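Side-chain contacts in tryptophan--tRNA ligase (Aeropyrum pernix, PDB 3A04), which charges tRNA(Trp) with L-tryptophan at the expense of ATP, releasing AMP and diphosphate: residues V91-Y96 with T244-Q249; Y132-I137 with E357-I362. One frame throughout, in Å; residues are numbered along the deposited sequence.

In the fold
Interaction 1 lies deep in the catalytic fold of this class of synthetase, its centre about 5 Å from the centre of the chain, whereas interaction 2 is peripheral and partly buried, about 18 Å out. No helix or strand is common to both: interaction 1 joins helix 85-99 to strand 242-246, and interaction 2 joins helix 121-139 to the C-terminal helix 334-364. Their chemistry runs against the simple expectation, since the buried contact is polar and bridged by two waters while the outer one is small apolar groups packed closely. The two centres are about 20 Å apart, yet helices 85-99 and 121-139 meet directly, with Val-91 CG2 3.6 Å from Met-136 CG.

Interaction 1: residues V91-Y96 with T244-Q249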
loop_
_atom_site.group_PDB
_atom_site.type_symbol
_atom_site.label_atom_id
_atom_site.label_comp_id
_atom_site.label_asym_id
_atom_site.label_seq_id
_atom_site.Cartn_x
_atom_site.Cartn_y
_atom_site.Cartn_z
ATOM N N VAL A 91 16.033 -22.234 -3.566
ATOM C CA VAL A 91 15.331 -23.170 -2.659
ATOM C C VAL A 91 16.302 -24.100 -1.983
ATOM O O VAL A 91 16.111 -24.505 -0.833
ATOM C CB VAL A 91 14.241 -24.004 -3.443
ATOM C CG1 VAL A 91 13.537 -24.996 -2.568
ATOM C CG2 VAL A 91 13.202 -23.011 -3.960
ATOM N N ASP A 92 17.332 -24.519 -2.728
ATOM C CA ASP A 92 18.336 -25.383 -2.109
ATOM C C ASP A 92 18.972 -24.683 -0.896
ATOM O O ASP A 92 19.236 -25.327 0.093
ATOM C CB ASP A 92 19.438 -25.681 -3.141
ATOM C CG ASP A 92 19.018 -26.862 -4.108
ATOM O OD1 ASP A 92 18.054 -27.692 -3.817
ATOM O OD2 ASP A 92 19.601 -26.873 -5.192
ATOM N N GLN A 93 19.250 -23.383 -1.007
ATOM C CA GLN A 93 19.780 -22.615 0.181
ATOM C C GLN A 93 18.705 -22.547 1.296
ATOM O O GLN A 93 19.013 -22.687 2.428
ATOM C CB GLN A 93 20.118 -21.178 -0.262
ATOM C CG GLN A 93 21.249 -21.185 -1.268
ATOM C CD GLN A 93 21.602 -19.835 -1.745
ATOM O OE1 GLN A 93 22.007 -18.981 -0.963
ATOM N NE2 GLN A 93 21.396 -19.584 -3.046
ATOM N N LEU A 94 17.427 -22.346 0.970
ATOM C CA LEU A 94 16.399 -22.505 2.026
ATOM C C LEU A 94 16.339 -23.835 2.699
ATOM O O LEU A 94 16.162 -23.894 3.935
ATOM C CB LEU A 94 14.969 -22.163 1.534
ATOM C CG LEU A 94 14.818 -20.926 0.647
ATOM C CD1 LEU A 94 13.331 -20.823 0.120
ATOM C CD2 LEU A 94 15.201 -19.672 1.480
ATOM N N ILE A 95 16.469 -24.927 1.917
ATOM C CA ILE A 95 16.358 -26.268 2.530
ATOM C C ILE A 95 17.529 -26.498 3.442
ATOM O O ILE A 95 17.394 -27.002 4.538
ATOM C CB ILE A 95 16.341 -27.396 1.409
ATOM C CG1 ILE A 95 14.995 -27.251 0.653
ATOM C CG2 ILE A 95 16.490 -28.802 2.010
ATOM C CD1 ILE A 95 14.849 -28.124 -0.644
ATOM N N TYR A 96 18.703 -26.132 3.009
ATOM C CA TYR A 96 19.844 -26.271 3.930
ATOM C C TYR A 96 19.551 -25.535 5.278
ATOM O O TYR A 96 19.703 -26.076 6.380
ATOM C CB TYR A 96 21.111 -25.672 3.225
ATOM C CG TYR A 96 22.259 -25.448 4.196
ATOM C CD1 TYR A 96 23.111 -26.516 4.570
ATOM C CD2 TYR A 96 22.520 -24.140 4.729
ATOM C CE1 TYR A 96 24.197 -26.302 5.478
ATOM C CE2 TYR A 96 23.564 -23.951 5.671
ATOM C CZ TYR A 96 24.415 -25.041 6.019
ATOM O OH TYR A 96 25.463 -24.861 6.960
ATOM N N THR A 244 23.048 -13.234 2.397
ATOM C CA THR A 244 24.170 -14.055 1.874
ATOM C C THR A 244 24.094 -13.793 0.399
ATOM O O THR A 244 22.997 -13.430 -0.081
ATOM C CB THR A 244 24.080 -15.556 2.150
ATOM O OG1 THR A 244 22.815 -16.062 1.671
ATOM C CG2 THR A 244 24.162 -15.884 3.685
ATOM N N TYR A 245 25.221 -13.945 -0.314
ATOM C CA TYR A 245 25.328 -13.501 -1.719
ATOM C C TYR A 245 25.819 -14.643 -2.562
ATOM O O TYR A 245 26.817 -15.278 -2.195
ATOM C CB TYR A 245 26.260 -12.274 -1.950
ATOM C CG TYR A 245 25.709 -11.079 -1.290
ATOM C CD1 TYR A 245 26.008 -10.828 0.048
ATOM C CD2 TYR A 245 24.852 -10.210 -1.978
ATOM C CE1 TYR A 245 25.460 -9.731 0.737
ATOM C CE2 TYR A 245 24.305 -9.086 -1.291
ATOM C CZ TYR A 245 24.654 -8.857 0.038
ATOM O OH TYR A 245 24.094 -7.809 0.749
ATOM N N HIS A 246 25.060 -14.957 -3.618
ATOM C CA HIS A 246 25.455 -16.069 -4.466
ATOM C C HIS A 246 25.809 -15.549 -5.869
ATOM O O HIS A 246 25.272 -14.547 -6.312
ATOM C CB HIS A 246 24.375 -17.178 -4.487
ATOM C CG HIS A 246 23.000 -16.691 -4.862
ATOM N ND1 HIS A 246 21.910 -16.862 -4.049
ATOM C CD2 HIS A 246 22.548 -16.036 -5.953
ATOM C CE1 HIS A 246 20.844 -16.324 -4.608
ATOM N NE2 HIS A 246 21.196 -15.831 -5.779
ATOM N N LYS A 247 26.714 -16.231 -6.581
ATOM C CA LYS A 247 26.948 -15.901 -7.998
ATOM C C LYS A 247 25.820 -16.505 -8.784
ATOM O O LYS A 247 25.440 -17.614 -8.516
ATOM C CB LYS A 247 28.245 -16.549 -8.493
ATOM C CG LYS A 247 29.441 -16.277 -7.536
ATOM C CD LYS A 247 30.524 -17.353 -7.686
ATOM C CE LYS A 247 31.636 -16.833 -8.576
ATOM N NZ LYS A 247 32.807 -17.721 -8.348
ATOM N N LEU A 248 25.270 -15.792 -9.729
ATOM C CA LEU A 248 24.190 -16.348 -10.545
ATOM C C LEU A 248 24.729 -17.421 -11.548
ATOM O O LEU A 248 25.799 -17.256 -12.154
ATOM C CB LEU A 248 23.523 -15.219 -11.332
ATOM C CG LEU A 248 22.756 -14.081 -10.581
ATOM C CD1 LEU A 248 23.681 -13.366 -9.607
ATOM C CD2 LEU A 248 22.195 -13.037 -11.593
ATOM N N GLN A 249 23.966 -18.479 -11.729
ATOM C CA GLN A 249 24.312 -19.478 -12.693
ATOM C C GLN A 249 23.928 -18.932 -14.059
ATOM O O GLN A 249 22.812 -18.461 -14.262
ATOM C CB GLN A 249 23.545 -20.788 -12.446
ATOM C CG GLN A 249 24.062 -21.976 -13.357
ATOM C CD GLN A 249 23.252 -23.273 -13.174
ATOM O OE1 GLN A 249 22.328 -23.317 -12.348
ATOM N NE2 GLN A 249 23.527 -24.302 -14.011
HETATM O O HOH W 1 23.010 -16.366 -1.034
HETATM O O HOH W 2 22.169 -18.918 1.792
#
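Gln-93 reaches His-246 with its amide end, and here the contact is close: NE2 of Gln-93 stands 2.9 Å from ND1 of His-246. The amide and imidazole planes are nearly perpendicular, 81° apart. NE2 comes at the ring obliquely, while OE1 of Gln-93 lies at the ring edge, in its plane, 3.7 Å from ND1 of His-246. The glutamine covers that distance because CG is anti to its carbonyl carbon (chi1 -65°) and the chain is extended beyond it (chi2 179°). A hydrogen bond from NE2 to Leu-89 O, one turn back on the helix, helps fix the rotation of the amide.

The setting is the Rossmann-type domain of class I synthetases, where all three touching residues, Gln-93, Thr-244 and His-246, are buried: helix 85-99 begins inside the 'HIGH' region and packs on a sheet whose strand 242-246 runs between strands 52-56 and 210-215. Beyond that strand the chain leads on to the 'KMSKS' region.

Toward Thr-244 direct contact gives way to water. OG1 of Thr-244 and OE1 of Gln-93 are too far apart for a direct bond, and two waters span the distance. Water 1 donates to OE1 of Gln-93 (2.8 Å) and is bonded to OG1 of Thr-244 (2.7 Å); it also accepts a weak bond from ND1 of His-246. Water 2 repeats the bridge, donating to the same amide oxygen, OE1 of Gln-93, at 2.8 Å and lying 2.9 Å from OG1 of Thr-244.

Interaction 2: residues Y132-I137 with E357-I362; sequences YIANMI and EKAKTI
Ala-134 lays its methyl group against the base of Lys-360, with CB of Ala-134 3.7 Å from both CA and CG of the lysine. Having so little bulk here lets the backbones come close, and the CA atoms of Ala-134 and Lys-360 are 4.8 Å apart. The methyl of Ala-359 points into the same interface from the other helix: its CB lies 3.4 Å from Ala-134 O and 4.2 Å from Ala-134 CB. Ile-137, one turn on from Ala-134, adds its CG2 branch, 3.9 Å from Ala-359 CB; that branch stands opposite the backbone N, with CG1 turned back beside it (chi1 -66°).

Beyond its CG, Lys-360 runs out extended, and its NZ makes a long salt bridge of 4.0 Å with Glu-357 OE1 on its own helix. The short helical segments approach to 8.1 Å between axes, at 123° between their directions, a closeness that the small Ala-134 and Ala-359 allow.

Leu-356 of helix 334-364 extends the contact along Ala-134, and Asn-135 OD1 is hydrogen-bonded to His-352 NE2 of that helix. On the inner side, Ile-133, Met-136 and Ile-137 rest on Phe-148 of strand 147-150, placing helix 121-139 between the sheet and the C-terminal helix.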
loop_
_atom_site.group_PDB
_atom_site.type_symbol
_atom_site.label_atom_id
_atom_site.label_comp_id
_atom_site.label_asym_id
_atom_site.label_seq_id
_atom_site.Cartn_x
_atom_site.Cartn_y
_atom_site.Cartn_z
ATOM N N TYR A 132 5.227 -23.010 -8.339
ATOM C CA TYR A 132 6.254 -22.618 -7.426
ATOM C C TYR A 132 6.157 -23.443 -6.150
ATOM O O TYR A 132 7.109 -24.163 -5.820
ATOM C CB TYR A 132 6.225 -21.080 -7.177
ATOM C CG TYR A 132 6.817 -20.397 -8.407
ATOM C CD1 TYR A 132 6.082 -20.257 -9.598
ATOM C CD2 TYR A 132 8.127 -20.075 -8.432
ATOM C CE1 TYR A 132 6.655 -19.688 -10.742
ATOM C CE2 TYR A 132 8.691 -19.496 -9.561
ATOM C CZ TYR A 132 7.972 -19.347 -10.694
ATOM O OH TYR A 132 8.583 -18.747 -11.739
ATOM N N ILE A 133 5.049 -23.301 -5.385
ATOM C CA ILE A 133 5.031 -23.997 -4.097
ATOM C C ILE A 133 5.213 -25.532 -4.296
ATOM O O ILE A 133 5.947 -26.177 -3.535
ATOM C CB ILE A 133 3.772 -23.664 -3.269
ATOM C CG1 ILE A 133 3.821 -22.150 -2.893
ATOM C CG2 ILE A 133 3.692 -24.535 -1.995
ATOM C CD1 ILE A 133 2.452 -21.553 -2.422
ATOM N N ALA A 134 4.499 -26.091 -5.271
ATOM C CA ALA A 134 4.565 -27.545 -5.439
ATOM C C ALA A 134 5.984 -27.972 -5.804
ATOM O O ALA A 134 6.457 -28.928 -5.251
ATOM C CB ALA A 134 3.535 -28.044 -6.453
ATOM N N ASN A 135 6.687 -27.232 -6.667
ATOM C CA ASN A 135 8.104 -27.606 -6.942
ATOM C C ASN A 135 9.014 -27.446 -5.740
ATOM O O ASN A 135 9.919 -28.224 -5.504
ATOM C CB ASN A 135 8.643 -26.822 -8.121
ATOM C CG ASN A 135 8.301 -27.502 -9.436
ATOM O OD1 ASN A 135 8.702 -28.624 -9.650
ATOM N ND2 ASN A 135 7.554 -26.844 -10.282
ATOM N N MET A 136 8.768 -26.428 -4.926
ATOM C CA MET A 136 9.559 -26.276 -3.711
ATOM C C MET A 136 9.383 -27.446 -2.722
ATOM O O MET A 136 10.324 -27.947 -2.136
ATOM C CB MET A 136 9.124 -24.987 -3.019
ATOM C CG MET A 136 9.740 -23.805 -3.774
ATOM S SD MET A 136 9.289 -22.297 -2.790
ATOM C CE MET A 136 8.453 -21.409 -4.047
ATOM N N ILE A 137 8.154 -27.891 -2.557
ATOM C CA ILE A 137 7.875 -29.035 -1.679
ATOM C C ILE A 137 8.571 -30.334 -2.230
ATOM O O ILE A 137 9.143 -31.111 -1.470
ATOM C CB ILE A 137 6.337 -29.307 -1.660
ATOM C CG1 ILE A 137 5.544 -28.161 -1.011
ATOM C CG2 ILE A 137 5.994 -30.584 -0.858
ATOM C CD1 ILE A 137 6.143 -27.609 0.221
ATOM N N GLU A 357 3.093 -34.579 -8.512
ATOM C CA GLU A 357 1.624 -34.615 -8.477
ATOM C C GLU A 357 1.115 -34.623 -7.059
ATOM O O GLU A 357 0.191 -33.873 -6.740
ATOM C CB GLU A 357 1.038 -35.756 -9.321
ATOM C CG GLU A 357 -0.222 -35.349 -10.048
ATOM C CD GLU A 357 -0.083 -34.069 -10.911
ATOM O OE1 GLU A 357 0.936 -33.921 -11.662
ATOM O OE2 GLU A 357 -1.032 -33.225 -10.831
ATOM N N LYS A 358 1.757 -35.371 -6.166
ATOM C CA LYS A 358 1.372 -35.323 -4.757
ATOM C C LYS A 358 1.682 -33.977 -4.090
ATOM O O LYS A 358 0.902 -33.470 -3.318
ATOM C CB LYS A 358 2.016 -36.448 -3.948
ATOM C CG LYS A 358 3.550 -36.656 -4.101
ATOM C CD LYS A 358 4.032 -38.179 -3.920
ATOM C CE LYS A 358 4.164 -38.858 -5.283
ATOM N NZ LYS A 358 3.483 -37.994 -6.429
ATOM N N ALA A 359 2.858 -33.414 -4.361
ATOM C CA ALA A 359 3.141 -32.042 -3.890
ATOM C C ALA A 359 2.058 -31.038 -4.316
ATOM O O ALA A 359 1.772 -30.159 -3.540
ATOM C CB ALA A 359 4.538 -31.561 -4.392
ATOM N N LYS A 360 1.530 -31.088 -5.536
ATOM C CA LYS A 360 0.520 -30.095 -5.970
ATOM C C LYS A 360 -0.752 -30.125 -5.096
ATOM O O LYS A 360 -1.252 -29.096 -4.635
ATOM C CB LYS A 360 0.093 -30.300 -7.421
ATOM C CG LYS A 360 1.123 -30.024 -8.474
ATOM C CD LYS A 360 0.540 -30.150 -9.865
ATOM C CE LYS A 360 1.615 -30.000 -10.902
ATOM N NZ LYS A 360 1.070 -30.013 -12.320
ATOM N N THR A 361 -1.230 -31.327 -4.826
ATOM C CA THR A 361 -2.334 -31.570 -3.866
ATOM C C THR A 361 -2.075 -30.976 -2.474
ATOM O O THR A 361 -2.904 -30.207 -1.907
ATOM C CB THR A 361 -2.531 -33.088 -3.820
ATOM O OG1 THR A 361 -2.921 -33.475 -5.150
ATOM C CG2 THR A 361 -3.597 -33.547 -2.733
ATOM N N ILE A 362 -0.898 -31.292 -1.939
ATOM C CA ILE A 362 -0.488 -30.766 -0.657
ATOM C C ILE A 362 -0.427 -29.220 -0.742
ATOM O O ILE A 362 -0.829 -28.544 0.220
ATOM C CB ILE A 362 0.907 -31.296 -0.322
ATOM C CG1 ILE A 362 0.822 -32.767 0.113
ATOM C CG2 ILE A 362 1.566 -30.492 0.779
ATOM C CD1 ILE A 362 2.261 -33.425 0.216
#